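Local coordinates for protein neutral ceramidase (Pseudomonas aeruginosa, PDB 2ZWS) that hydrolyses the N-acyl bond of ceramide to release sphingosine and a fatty acid, and also runs the reverse synthesis, as a secreted zinc-dependent amidohydrolase, at residues K121-N124 with A125-G129; K220-A223 with S224-W227; D230-K234 with S235-A239; N268-E271 with I272-Q276; F277-A280 with Y281-G285. All coordinates share one frame; numbering follows the deposited sequence.

Contact 1 of 5, residues K121-N124 with A125-G129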
loop_
_atom_site.group_PDB
_atom_site.type_symbol
_atom_site.label_atom_id
_atom_site.label_comp_id
_atom_site.label_asym_id
_atom_site.label_seq_id
_atom_site.Cartn_x
_atom_site.Cartn_y
_atom_site.Cartn_z
ATOM N N LYS A 121 14.313 1.135 10.589
ATOM C CA LYS A 121 13.856 -0.235 10.826
ATOM C C LYS A 121 12.611 -0.567 9.983
ATOM O O LYS A 121 12.452 -1.690 9.480
ATOM C CB LYS A 121 13.535 -0.436 12.314
ATOM C CG LYS A 121 13.486 -1.895 12.731
ATOM C CD LYS A 121 13.580 -2.049 14.265
ATOM C CE LYS A 121 13.740 -3.517 14.657
ATOM N NZ LYS A 121 15.146 -3.996 14.452
ATOM N N THR A 122 11.703 0.400 9.856
ATOM C CA THR A 122 10.506 0.202 9.044
ATOM C C THR A 122 10.873 0.157 7.556
ATOM O O THR A 122 10.425 -0.769 6.808
ATOM C CB THR A 122 9.504 1.317 9.356
ATOM O OG1 THR A 122 8.987 1.122 10.682
ATOM C CG2 THR A 122 8.341 1.383 8.348
ATOM N N PHE A 123 11.734 1.086 7.139
ATOM C CA PHE A 123 12.237 1.065 5.752
ATOM C C PHE A 123 12.864 -0.296 5.401
ATOM O O PHE A 123 12.522 -0.929 4.389
ATOM C CB PHE A 123 13.238 2.218 5.528
ATOM C CG PHE A 123 13.922 2.172 4.191
ATOM C CD1 PHE A 123 15.174 1.532 4.055
ATOM C CD2 PHE A 123 13.342 2.771 3.061
ATOM C CE1 PHE A 123 15.814 1.473 2.803
ATOM C CE2 PHE A 123 13.981 2.698 1.802
ATOM C CZ PHE A 123 15.212 2.060 1.680
ATOM N N ASN A 124 13.766 -0.745 6.251
ATOM C CA ASN A 124 14.462 -1.986 5.969
ATOM C C ASN A 124 13.507 -3.180 5.914
ATOM O O ASN A 124 13.707 -4.088 5.089
ATOM C CB ASN A 124 15.548 -2.263 7.016
ATOM C CG ASN A 124 16.754 -1.317 6.946
ATOM O OD1 ASN A 124 17.532 -1.217 7.930
ATOM N ND2 ASN A 124 16.979 -0.709 5.816
ATOM N N ALA A 125 12.489 -3.215 6.786
ATOM C CA ALA A 125 11.511 -4.332 6.775
ATOM C C ALA A 125 10.731 -4.363 5.467
ATOM O O ALA A 125 10.370 -5.452 4.971
ATOM C CB ALA A 125 10.557 -4.222 7.938
ATOM N N ILE A 126 10.421 -3.164 4.956
ATOM C CA ILE A 126 9.658 -3.041 3.711
ATOM C C ILE A 126 10.484 -3.562 2.527
ATOM O O ILE A 126 10.032 -4.432 1.756
ATOM C CB ILE A 126 9.156 -1.607 3.504
ATOM C CG1 ILE A 126 8.097 -1.283 4.567
ATOM C CG2 ILE A 126 8.646 -1.385 2.086
ATOM C CD1 ILE A 126 7.749 0.204 4.661
ATOM N N VAL A 127 11.726 -3.096 2.437
ATOM C CA VAL A 127 12.618 -3.543 1.367
ATOM C C VAL A 127 12.799 -5.051 1.437
ATOM O O VAL A 127 12.650 -5.782 0.448
ATOM C CB VAL A 127 13.991 -2.856 1.449
ATOM C CG1 VAL A 127 15.020 -3.515 0.485
ATOM C CG2 VAL A 127 13.813 -1.346 1.159
ATOM N N ASP A 128 13.109 -5.516 2.635
ATOM C CA ASP A 128 13.416 -6.948 2.804
ATOM C C ASP A 128 12.214 -7.812 2.481
ATOM O O ASP A 128 12.360 -8.870 1.886
ATOM C CB ASP A 128 13.874 -7.255 4.226
ATOM C CG ASP A 128 15.251 -6.714 4.537
ATOM O OD1 ASP A 128 15.970 -6.267 3.615
ATOM O OD2 ASP A 128 15.613 -6.728 5.735
ATOM N N GLY A 129 11.032 -7.397 2.911
ATOM C CA GLY A 129 9.823 -8.191 2.648
ATOM C C GLY A 129 9.391 -8.170 1.186
ATOM O O GLY A 129 8.886 -9.179 0.666
#
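Val127, one turn after Phe123 on helix 120-138, lays its CG2 methyl over one face of the Phe123 ring. CG2 lies 4.0 Å from the ring centroid and 21° off the normal, a CH-pi contact offset toward the rim. The closest ring atom is CZ of Phe123, 3.7 Å from Val127 CG2. Two torsions set this up. Phe123 has CG anti to its backbone N (chi1 173°), and Val127 holds CG2 on the side of its own N, facing back along the helix. Thr122 and Ile126 run side by side in the same direction, with Thr122 CG2 3.9 Å from Ile126 CD1. The hydroxyl of Thr122 turns to another partner, Glu17, with which OG1 is hydrogen-bonded. Below the side chains run ordinary i to i+4 bonds. Val127 N to Phe123 O is the straightest, at 3.0 Å and 172°. Phe123 also meets the rings of Phe118 and His107, and Ile126 and Val127 pack on helix 68-81. Ser106, an inferred substrate-binding residue, has its side chain about 7 Å from that of Phe123. The chemistry is thus mainly apolar on this face: methyl groups and a ring join helix 120-138 to helix 68-81, while the threonine hydroxyl ties the helix to Glu17.

Contact 2 of 5, residues K220-A223 with S224-W227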
loop_
_atom_site.group_PDB
_atom_site.type_symbol
_atom_site.label_atom_id
_atom_site.label_comp_id
_atom_site.label_asym_id
_atom_site.label_seq_id
_atom_site.Cartn_x
_atom_site.Cartn_y
_atom_site.Cartn_z
ATOM N N LYS A 220 -8.685 -2.449 1.330
ATOM C CA LYS A 220 -8.118 -3.353 0.310
ATOM C C LYS A 220 -7.429 -4.535 0.942
ATOM O O LYS A 220 -7.524 -5.656 0.456
ATOM C CB LYS A 220 -7.177 -2.581 -0.623
ATOM C CG LYS A 220 -7.994 -1.631 -1.584
ATOM C CD LYS A 220 -7.094 -1.067 -2.669
ATOM C CE LYS A 220 -7.928 -0.267 -3.709
ATOM N NZ LYS A 220 -8.845 -1.171 -4.479
ATOM N N GLY A 221 -6.804 -4.300 2.087
ATOM C CA GLY A 221 -6.183 -5.391 2.831
ATOM C C GLY A 221 -7.216 -6.376 3.352
ATOM O O GLY A 221 -6.928 -7.595 3.407
ATOM N N TYR A 222 -8.385 -5.889 3.775
ATOM C CA TYR A 222 -9.442 -6.806 4.205
ATOM C C TYR A 222 -9.949 -7.633 3.015
ATOM O O TYR A 222 -10.163 -8.836 3.127
ATOM C CB TYR A 222 -10.641 -6.093 4.855
ATOM C CG TYR A 222 -11.618 -7.161 5.297
ATOM C CD1 TYR A 222 -12.736 -7.470 4.520
ATOM C CD2 TYR A 222 -11.370 -7.933 6.442
ATOM C CE1 TYR A 222 -13.604 -8.487 4.880
ATOM C CE2 TYR A 222 -12.232 -8.965 6.823
ATOM C CZ TYR A 222 -13.345 -9.236 6.027
ATOM O OH TYR A 222 -14.210 -10.237 6.370
ATOM N N ALA A 223 -10.111 -6.993 1.861
ATOM C CA ALA A 223 -10.511 -7.757 0.667
ATOM C C ALA A 223 -9.544 -8.910 0.367
ATOM O O ALA A 223 -9.989 -10.034 0.086
ATOM C CB ALA A 223 -10.621 -6.812 -0.517
ATOM N N SER A 224 -8.233 -8.640 0.413
ATOM C CA SER A 224 -7.237 -9.694 0.166
ATOM C C SER A 224 -7.358 -10.792 1.220
ATOM O O SER A 224 -7.354 -12.006 0.906
ATOM C CB SER A 224 -5.812 -9.156 0.222
ATOM O OG SER A 224 -5.570 -8.188 -0.798
ATOM N N TYR A 225 -7.444 -10.382 2.487
ATOM C CA TYR A 225 -7.488 -11.339 3.592
ATOM C C TYR A 225 -8.768 -12.156 3.460
ATOM O O TYR A 225 -8.732 -13.381 3.611
ATOM C CB TYR A 225 -7.534 -10.593 4.918
ATOM C CG TYR A 225 -7.712 -11.478 6.128
ATOM C CD1 TYR A 225 -8.963 -11.632 6.727
ATOM C CD2 TYR A 225 -6.611 -12.159 6.687
ATOM C CE1 TYR A 225 -9.110 -12.447 7.858
ATOM C CE2 TYR A 225 -6.761 -12.955 7.807
ATOM C CZ TYR A 225 -8.017 -13.108 8.364
ATOM O OH TYR A 225 -8.185 -13.884 9.502
ATOM N N HIS A 226 -9.900 -11.511 3.186
ATOM C CA HIS A 226 -11.136 -12.282 3.077
ATOM C C HIS A 226 -10.994 -13.355 1.979
ATOM O O HIS A 226 -11.389 -14.515 2.168
ATOM C CB HIS A 226 -12.310 -11.337 2.799
ATOM C CG HIS A 226 -13.633 -12.035 2.717
ATOM N ND1 HIS A 226 -14.230 -12.621 3.812
ATOM C CD2 HIS A 226 -14.471 -12.242 1.672
ATOM C CE1 HIS A 226 -15.386 -13.158 3.444
ATOM N NE2 HIS A 226 -15.561 -12.932 2.151
ATOM N N TRP A 227 -10.437 -12.989 0.825
ATOM C CA TRP A 227 -10.276 -13.984 -0.249
ATOM C C TRP A 227 -9.325 -15.117 0.142
ATOM O O TRP A 227 -9.636 -16.304 -0.056
ATOM C CB TRP A 227 -9.789 -13.321 -1.543
ATOM C CG TRP A 227 -10.212 -14.047 -2.803
ATOM C CD1 TRP A 227 -10.513 -15.394 -2.949
ATOM C CD2 TRP A 227 -10.338 -13.469 -4.114
ATOM N NE1 TRP A 227 -10.849 -15.653 -4.269
ATOM C CE2 TRP A 227 -10.746 -14.499 -4.998
ATOM C CE3 TRP A 227 -10.165 -12.173 -4.622
ATOM C CZ2 TRP A 227 -10.981 -14.265 -6.362
ATOM C CZ3 TRP A 227 -10.394 -11.948 -5.986
ATOM C CH2 TRP A 227 -10.792 -12.993 -6.835
#
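Tyr222 and His226 both carry CG anti to the backbone N (chi1 -178° in each). This sends both rings off the same side of helix 218-231, one turn apart. The planes differ by 23°, but the centroids are 5.7 Å apart and the rings barely overlap. Tyr222 CE1 comes to 3.8 Å from His226 CB. Tyr225, three residues on from Tyr222, brings its CD1 to 4.2 Å from Tyr222 CE2. The backbone below is regular helix. His226 N donates to Tyr222 O at 2.7 Å, and Trp227 N to Ala223 O at 3.1 Å. The polar ends are bonded to other groups. Tyr225 OH is hydrogen-bonded to Asp581, a magnesium ligand, and Ser224 OG to Ala239 O on strand 238-242. His226 ND1 is bonded to Asp230, one turn on. The ring carbons thus touch only lightly along the helix. The imidazole finds its partner within the helix, while the Tyr225 and Ser224 hydroxyls bond outside it. Tyr225 is a second-shell residue of the magnesium site, and its hydroxyl probably helps to position the Asp581 carboxylate.

Contact 3 of 5, residues D230-K234 with S235-A239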
loop_
_atom_site.group_PDB
_atom_site.type_symbol
_atom_site.label_atom_id
_atom_site.label_comp_id
_atom_site.label_asym_id
_atom_site.label_seq_id
_atom_site.Cartn_x
_atom_site.Cartn_y
_atom_site.Cartn_z
ATOM N N ASP A 230 -10.701 -16.524 4.149
ATOM C CA ASP A 230 -12.095 -16.947 4.395
ATOM C C ASP A 230 -12.722 -17.675 3.196
ATOM O O ASP A 230 -13.660 -18.458 3.376
ATOM C CB ASP A 230 -12.997 -15.743 4.766
ATOM C CG ASP A 230 -12.511 -14.955 5.998
ATOM O OD1 ASP A 230 -12.808 -13.732 6.027
ATOM O OD2 ASP A 230 -11.863 -15.537 6.912
ATOM N N VAL A 231 -12.261 -17.382 1.975
ATOM C CA VAL A 231 -12.969 -17.829 0.754
ATOM C C VAL A 231 -12.297 -19.006 0.002
ATOM O O VAL A 231 -12.916 -20.068 -0.167
ATOM C CB VAL A 231 -13.242 -16.616 -0.183
ATOM C CG1 VAL A 231 -13.823 -17.070 -1.549
ATOM C CG2 VAL A 231 -14.170 -15.634 0.495
ATOM N N SER A 232 -11.064 -18.820 -0.479
ATOM C CA SER A 232 -10.293 -19.929 -1.110
ATOM C C SER A 232 -10.089 -20.902 0.079
ATOM O O SER A 232 -9.321 -20.619 0.936
ATOM C CB SER A 232 -8.981 -19.359 -1.654
ATOM O OG SER A 232 -8.360 -20.276 -2.523
ATOM N N ARG A 233 -10.708 -22.073 0.183
ATOM C CA ARG A 233 -10.290 -23.421 -0.206
ATOM C C ARG A 233 -8.906 -23.918 -0.665
ATOM O O ARG A 233 -8.441 -24.939 -0.154
ATOM C CB ARG A 233 -11.465 -24.256 -0.722
ATOM C CG ARG A 233 -12.721 -23.972 0.078
ATOM C CD ARG A 233 -13.893 -24.855 -0.351
ATOM N NE ARG A 233 -15.171 -24.174 -0.167
ATOM C CZ ARG A 233 -15.807 -24.031 0.997
ATOM N NH1 ARG A 233 -16.968 -23.392 1.033
ATOM N NH2 ARG A 233 -15.281 -24.503 2.127
ATOM N N LYS A 234 -8.254 -23.224 -1.590
ATOM C CA LYS A 234 -6.954 -23.653 -2.094
ATOM C C LYS A 234 -5.833 -22.931 -1.351
ATOM O O LYS A 234 -5.983 -21.765 -1.009
ATOM C CB LYS A 234 -6.861 -23.309 -3.585
ATOM C CG LYS A 234 -5.572 -23.752 -4.272
ATOM C CD LYS A 234 -5.438 -23.089 -5.621
ATOM C CE LYS A 234 -4.331 -23.717 -6.437
ATOM N NZ LYS A 234 -2.975 -23.381 -5.914
ATOM N N SER A 235 -4.725 -23.628 -1.108
ATOM C CA SER A 235 -3.485 -22.973 -0.642
ATOM C C SER A 235 -2.371 -23.049 -1.702
ATOM O O SER A 235 -2.297 -24.025 -2.467
ATOM C CB SER A 235 -3.022 -23.591 0.683
ATOM O OG SER A 235 -2.778 -24.978 0.546
ATOM N N GLY A 236 -1.513 -22.028 -1.787
ATOM C CA GLY A 236 -1.653 -20.769 -1.055
ATOM C C GLY A 236 -2.135 -19.663 -1.991
ATOM O O GLY A 236 -1.378 -19.143 -2.832
ATOM N N PHE A 237 -3.403 -19.306 -1.834
ATOM C CA PHE A 237 -4.029 -18.307 -2.687
ATOM C C PHE A 237 -3.412 -16.950 -2.396
ATOM O O PHE A 237 -3.178 -16.599 -1.219
ATOM C CB PHE A 237 -5.518 -18.243 -2.396
ATOM C CG PHE A 237 -6.290 -17.581 -3.471
ATOM C CD1 PHE A 237 -6.688 -16.241 -3.377
ATOM C CD2 PHE A 237 -6.618 -18.300 -4.616
ATOM C CE1 PHE A 237 -7.394 -15.629 -4.421
ATOM C CE2 PHE A 237 -7.329 -17.706 -5.635
ATOM C CZ PHE A 237 -7.729 -16.374 -5.545
ATOM N N VAL A 238 -3.141 -16.193 -3.467
ATOM C CA VAL A 238 -2.712 -14.799 -3.311
ATOM C C VAL A 238 -3.654 -13.900 -4.077
ATOM O O VAL A 238 -3.816 -14.033 -5.298
ATOM C CB VAL A 238 -1.255 -14.581 -3.761
ATOM C CG1 VAL A 238 -0.828 -13.111 -3.554
ATOM C CG2 VAL A 238 -0.309 -15.543 -2.992
ATOM N N ALA A 239 -4.276 -12.987 -3.341
ATOM C CA ALA A 239 -5.195 -11.990 -3.916
ATOM C C ALA A 239 -4.688 -10.598 -3.602
ATOM O O ALA A 239 -4.591 -10.218 -2.442
ATOM C CB ALA A 239 -6.580 -12.130 -3.330
HETATM O O HOH W 1 -2.683 -20.785 -5.224
HETATM O O HOH W 2 -5.689 -19.576 0.673
#
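Ser232 rests against Phe237 where the chain leaves helix 218-231 and heads for strand 238-242. Its OG lies 3.4 Å from Phe237 CD2, and its CB packs on Phe237 CB and CG at 3.7 Å each. The hydroxyl approaches the ring obliquely. Ser232 is the first residue past the helix to lose helical backbone angles. Its OG stands anti to the backbone N (chi1 -166°), which turns the hydroxyl toward the phenyl ring. The same oxygen accepts a hydrogen bond from Lys234 N at 3.1 Å, an ST turn. This one oxygen thus fixes the start of the loop and also touches the ring.

Two waters bridge the arms. One receives a bond from Lys234 NZ at 2.7 Å and makes a weak bond to Gly236 O. The other donates to Lys234 O at 2.8 Å and takes a weak bond from Phe237 N. No direct hydrogen bond joins 230-234 to 235-239. The peptide between Ser235 and Gly236 is modelled cis, though both residues have two conformers.

Further out, Phe237 meets the indole of Trp227 and packs on Leu194 of strand 194-200. Lys234 touches Ala195 of the same strand. Val231 faces Phe277 and Tyr281 of helix 265-286. The loop is therefore held at its base by the buried ring of Phe237. Beyond that, the link between the arms rests on waters that each have one weak bond, in keeping with an exposed connection and with the two conformers at Ser235 and Gly236.

Contact 4 of 5, residues N268-E271 with I272-Q276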
loop_
_atom_site.group_PDB
_atom_site.type_symbol
_atom_site.label_atom_id
_atom_site.label_comp_id
_atom_site.label_asym_id
_atom_site.label_seq_id
_atom_site.Cartn_x
_atom_site.Cartn_y
_atom_site.Cartn_z
ATOM N N ASN A 268 -16.631 -0.439 8.982
ATOM C CA ASN A 268 -16.524 0.274 7.680
ATOM C C ASN A 268 -15.446 -0.360 6.802
ATOM O O ASN A 268 -15.642 -0.557 5.607
ATOM C CB ASN A 268 -16.205 1.759 7.854
ATOM C CG ASN A 268 -17.295 2.536 8.594
ATOM O OD1 ASN A 268 -17.053 3.686 9.026
ATOM N ND2 ASN A 268 -18.488 1.969 8.703
ATOM N N THR A 269 -14.304 -0.672 7.410
ATOM C CA THR A 269 -13.184 -1.308 6.704
ATOM C C THR A 269 -13.613 -2.651 6.113
ATOM O O THR A 269 -13.346 -2.949 4.935
ATOM C CB THR A 269 -11.977 -1.502 7.669
ATOM O OG1 THR A 269 -11.502 -0.224 8.102
ATOM C CG2 THR A 269 -10.847 -2.232 6.979
ATOM N N ARG A 270 -14.288 -3.439 6.941
ATOM C CA ARG A 270 -14.784 -4.752 6.524
ATOM C C ARG A 270 -15.826 -4.624 5.401
ATOM O O ARG A 270 -15.775 -5.348 4.423
ATOM C CB ARG A 270 -15.374 -5.492 7.735
ATOM C CG ARG A 270 -15.692 -6.963 7.476
ATOM C CD ARG A 270 -16.104 -7.681 8.761
ATOM N NE ARG A 270 -16.518 -9.058 8.494
ATOM C CZ ARG A 270 -16.633 -10.013 9.418
ATOM N NH1 ARG A 270 -17.012 -11.228 9.057
ATOM N NH2 ARG A 270 -16.365 -9.767 10.698
ATOM N N GLU A 271 -16.759 -3.692 5.555
ATOM C CA GLU A 271 -17.828 -3.521 4.578
ATOM C C GLU A 271 -17.312 -3.067 3.217
ATOM O O GLU A 271 -17.699 -3.634 2.203
ATOM C CB GLU A 271 -18.870 -2.543 5.102
ATOM C CG GLU A 271 -20.033 -2.255 4.133
ATOM C CD GLU A 271 -20.864 -3.479 3.752
ATOM O OE1 GLU A 271 -20.832 -4.523 4.443
ATOM O OE2 GLU A 271 -21.591 -3.382 2.734
ATOM N N ILE A 272 -16.464 -2.046 3.198
ATOM C CA ILE A 272 -15.914 -1.537 1.921
ATOM C C ILE A 272 -14.989 -2.584 1.308
ATOM O O ILE A 272 -14.966 -2.785 0.088
ATOM C CB ILE A 272 -15.236 -0.134 2.100
ATOM C CG1 ILE A 272 -16.251 0.888 2.633
ATOM C CG2 ILE A 272 -14.544 0.377 0.794
ATOM C CD1 ILE A 272 -17.532 1.051 1.732
ATOM N N GLY A 273 -14.224 -3.288 2.147
ATOM C CA GLY A 273 -13.458 -4.427 1.646
ATOM C C GLY A 273 -14.325 -5.495 1.026
ATOM O O GLY A 273 -14.020 -6.009 -0.057
ATOM N N LEU A 274 -15.409 -5.833 1.702
ATOM C CA LEU A 274 -16.316 -6.860 1.169
ATOM C C LEU A 274 -16.955 -6.437 -0.146
ATOM O O LEU A 274 -17.150 -7.279 -1.026
ATOM C CB LEU A 274 -17.406 -7.222 2.169
ATOM C CG LEU A 274 -16.921 -8.091 3.327
ATOM C CD1 LEU A 274 -18.035 -8.234 4.352
ATOM C CD2 LEU A 274 -16.447 -9.460 2.861
ATOM N N ARG A 275 -17.285 -5.153 -0.287
ATOM C CA ARG A 275 -17.883 -4.680 -1.546
ATOM C C ARG A 275 -16.923 -4.870 -2.718
ATOM O O ARG A 275 -17.314 -5.354 -3.788
ATOM C CB ARG A 275 -18.331 -3.222 -1.430
ATOM C CG ARG A 275 -19.529 -3.072 -0.507
ATOM C CD ARG A 275 -19.928 -1.639 -0.324
ATOM N NE ARG A 275 -20.922 -1.549 0.745
ATOM C CZ ARG A 275 -21.531 -0.439 1.151
ATOM N NH1 ARG A 275 -21.274 0.736 0.577
ATOM N NH2 ARG A 275 -22.400 -0.511 2.159
ATOM N N GLN A 276 -15.644 -4.605 -2.465
ATOM C CA GLN A 276 -14.605 -4.801 -3.502
ATOM C C GLN A 276 -14.396 -6.271 -3.774
ATOM O O GLN A 276 -14.321 -6.689 -4.929
ATOM C CB GLN A 276 -13.278 -4.160 -3.092
ATOM C CG GLN A 276 -13.387 -2.642 -3.027
ATOM C CD GLN A 276 -12.141 -2.027 -2.484
ATOM O OE1 GLN A 276 -11.184 -1.843 -3.216
ATOM N NE2 GLN A 276 -12.125 -1.733 -1.190
#
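Glu271 and Arg275 form a salt bridge one turn apart on helix 265-286. A single oxygen, Glu271 OE2, accepts from both Arg275 NE at 2.8 Å and Arg275 NH2 at 3.0 Å. The guanidinium meets it side-on, with OE2 at its edge and close to its plane. The carboxylate is turned almost at right angles to that plane, by 82°. OE2 is reached on its anti side, and the two nitrogens come from opposite faces of the carboxylate. Shape brings the groups together: Glu271 bends at chi2 (61°), while Arg275 stays extended from CG to NE. Arg275 NH1 has a further partner in Asn155 O, so both charge pairing and a backbone carbonyl limit the rotation of its head.

Within 272-276, Gln276 NE2 also donates to Ile272 O at 3.3 Å, from above the carbonyl plane. Gln276 N reaches the same oxygen at 3.2 Å from the opposite face. The backbone bonds Gly273 N to Thr269 O and Leu274 N to Arg270 O continue the helix. Arg270 and Leu274 run alongside each other, though both have two conformers and their contact is tentative. Thr269 is placed near the loop residues Ser207 and Met208, about 6 Å from the side chain of the magnesium ligand His37.

Helix 218-231 lies against this part of helix 265-286. Arg270 and Leu274 pack on Tyr222, Leu274 also on His226, and Ile272 on Asn219. Gln276 joins the two helices by polar contacts, with OE1 bonded to Lys220 NZ and NE2 to Asn219.

Contact 5 of 5, residues F277-A280 with Y281-G285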
loop_
_atom_site.group_PDB
_atom_site.type_symbol
_atom_site.label_atom_id
_atom_site.label_comp_id
_atom_site.label_asym_id
_atom_site.label_seq_id
_atom_site.Cartn_x
_atom_site.Cartn_y
_atom_site.Cartn_z
ATOM N N PHE A 277 -14.286 -7.054 -2.703
ATOM C CA PHE A 277 -14.115 -8.485 -2.840
ATOM C C PHE A 277 -15.235 -9.086 -3.692
ATOM O O PHE A 277 -14.970 -9.902 -4.585
ATOM C CB PHE A 277 -14.120 -9.205 -1.484
ATOM C CG PHE A 277 -14.341 -10.675 -1.639
ATOM C CD1 PHE A 277 -13.312 -11.492 -2.082
ATOM C CD2 PHE A 277 -15.601 -11.218 -1.472
ATOM C CE1 PHE A 277 -13.527 -12.874 -2.327
ATOM C CE2 PHE A 277 -15.830 -12.574 -1.698
ATOM C CZ PHE A 277 -14.800 -13.405 -2.141
ATOM N N ALA A 278 -16.487 -8.711 -3.401
ATOM C CA ALA A 278 -17.620 -9.390 -4.035
ATOM C C ALA A 278 -17.570 -9.180 -5.548
ATOM O O ALA A 278 -17.788 -10.106 -6.328
ATOM C CB ALA A 278 -18.932 -8.950 -3.445
ATOM N N LYS A 279 -17.214 -7.969 -5.950
ATOM C CA LYS A 279 -17.113 -7.668 -7.373
ATOM C C LYS A 279 -15.948 -8.402 -8.026
ATOM O O LYS A 279 -16.091 -8.919 -9.153
ATOM C CB LYS A 279 -17.051 -6.150 -7.631
ATOM C CG LYS A 279 -17.210 -5.756 -9.128
ATOM C CD LYS A 279 -18.621 -6.111 -9.605
ATOM C CE LYS A 279 -18.891 -5.786 -11.055
ATOM N NZ LYS A 279 -20.375 -5.934 -11.197
ATOM N N ALA A 280 -14.798 -8.459 -7.337
ATOM C CA ALA A 280 -13.607 -9.127 -7.895
ATOM C C ALA A 280 -13.897 -10.602 -8.087
ATOM O O ALA A 280 -13.562 -11.171 -9.117
ATOM C CB ALA A 280 -12.403 -8.938 -6.971
ATOM N N TYR A 281 -14.553 -11.192 -7.094
ATOM C CA TYR A 281 -14.878 -12.597 -7.143
ATOM C C TYR A 281 -15.852 -12.880 -8.296
ATOM O O TYR A 281 -15.694 -13.877 -9.021
ATOM C CB TYR A 281 -15.510 -13.031 -5.809
ATOM C CG TYR A 281 -15.534 -14.516 -5.656
ATOM C CD1 TYR A 281 -16.690 -15.249 -5.923
ATOM C CD2 TYR A 281 -14.389 -15.203 -5.276
ATOM C CE1 TYR A 281 -16.679 -16.651 -5.821
ATOM C CE2 TYR A 281 -14.379 -16.590 -5.174
ATOM C CZ TYR A 281 -15.528 -17.293 -5.439
ATOM O OH TYR A 281 -15.509 -18.652 -5.314
ATOM N N GLU A 282 -16.842 -12.005 -8.452
ATOM C CA GLU A 282 -17.825 -12.101 -9.550
ATOM C C GLU A 282 -17.095 -12.054 -10.902
ATOM O O GLU A 282 -17.285 -12.931 -11.776
ATOM C CB GLU A 282 -18.826 -10.949 -9.487
ATOM C CG GLU A 282 -19.766 -10.971 -10.693
ATOM C CD GLU A 282 -20.742 -9.830 -10.763
ATOM O OE1 GLU A 282 -20.655 -8.859 -9.985
ATOM O OE2 GLU A 282 -21.653 -9.903 -11.629
ATOM N N ILE A 283 -16.220 -11.067 -11.066
ATOM C CA ILE A 283 -15.533 -10.908 -12.362
ATOM C C ILE A 283 -14.639 -12.115 -12.651
ATOM O O ILE A 283 -14.685 -12.685 -13.769
ATOM C CB ILE A 283 -14.708 -9.611 -12.399
ATOM C CG1 ILE A 283 -15.643 -8.399 -12.309
ATOM C CG2 ILE A 283 -13.749 -9.586 -13.621
ATOM C CD1 ILE A 283 -14.912 -7.097 -11.970
ATOM N N ALA A 284 -13.813 -12.493 -11.662
ATOM C CA ALA A 284 -12.915 -13.645 -11.845
ATOM C C ALA A 284 -13.730 -14.863 -12.264
ATOM O O ALA A 284 -13.305 -15.614 -13.140
ATOM C CB ALA A 284 -12.079 -13.953 -10.578
ATOM N N GLY A 285 -14.917 -15.010 -11.666
ATOM C CA GLY A 285 -15.767 -16.183 -11.899
ATOM C C GLY A 285 -16.253 -16.272 -13.324
ATOM O O GLY A 285 -16.587 -17.379 -13.803
#
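Lys279 reaches across to Glu282 and Ile283 on the following turn of helix 265-286. From CB its chain goes to CG anti to the backbone N, and CG lies 3.9 Å from Ile283 CD1. A bend at chi2 (66°) then swings the rest toward Glu282. CD of Lys279 comes to 3.4 Å from Glu282 OE1, and CE follows past the same oxygen. At the tip, NZ of Lys279 forms a salt bridge with Glu282 OE1 at 3.2 Å. The ammonium approaches from above the carboxylate plane, 48° out of it. Glu282 itself stays extended beyond CG. Lys279 NZ also has a glycerol from the crystallisation medium as a partner and a weak bond to Glu152 O.

Around the helix, Phe277 and Tyr281 lie side by side and point the same way. Tyr281 CB sits over one face of the Phe277 ring, 4.2 Å from its centroid, as a CH-pi contact. Phe277 CZ is 3.6 Å from Tyr281 CD2. The two rings are inclined at 33° and meet obliquely.

Both rings meet Trp227 of helix 218-231, and Phe277 meets His226 edge-to-face. Ala280 packs on Trp227 too. It also touches Met182 of strand 181-189, as do Lys279 and Ile283. The helix therefore has separate chemical sides. One carries aromatic groups that pair with the neighbouring helix, and another sets aliphatic carbons against the sheet. Lys279 serves the second side with its methylenes, while its ammonium meets a glutamate near solvent, where the bridge is probably only modestly stabilising.

In the fold
The five contacts follow one another along the chain within the N-terminal ceramidase family region. Contact 1, on helix 120-138, stands apart, with its centre 22 to 32 Å from the others. Contacts 2 to 5 form one cluster. Contact 2 lies on helix 218-231, and contact 3 is the turn from that helix into strand 238-242. Contacts 4 and 5 are consecutive parts of helix 265-286, with centres 13 Å apart. Contact 2 is the hub: it touches contacts 3, 4 and 5, whose centres are 9 to 12 Å away. Two helices and a strand of the large mixed sheet are thereby joined, with contact 2 beside the magnesium ligand Asp581 and contact 4 near His37.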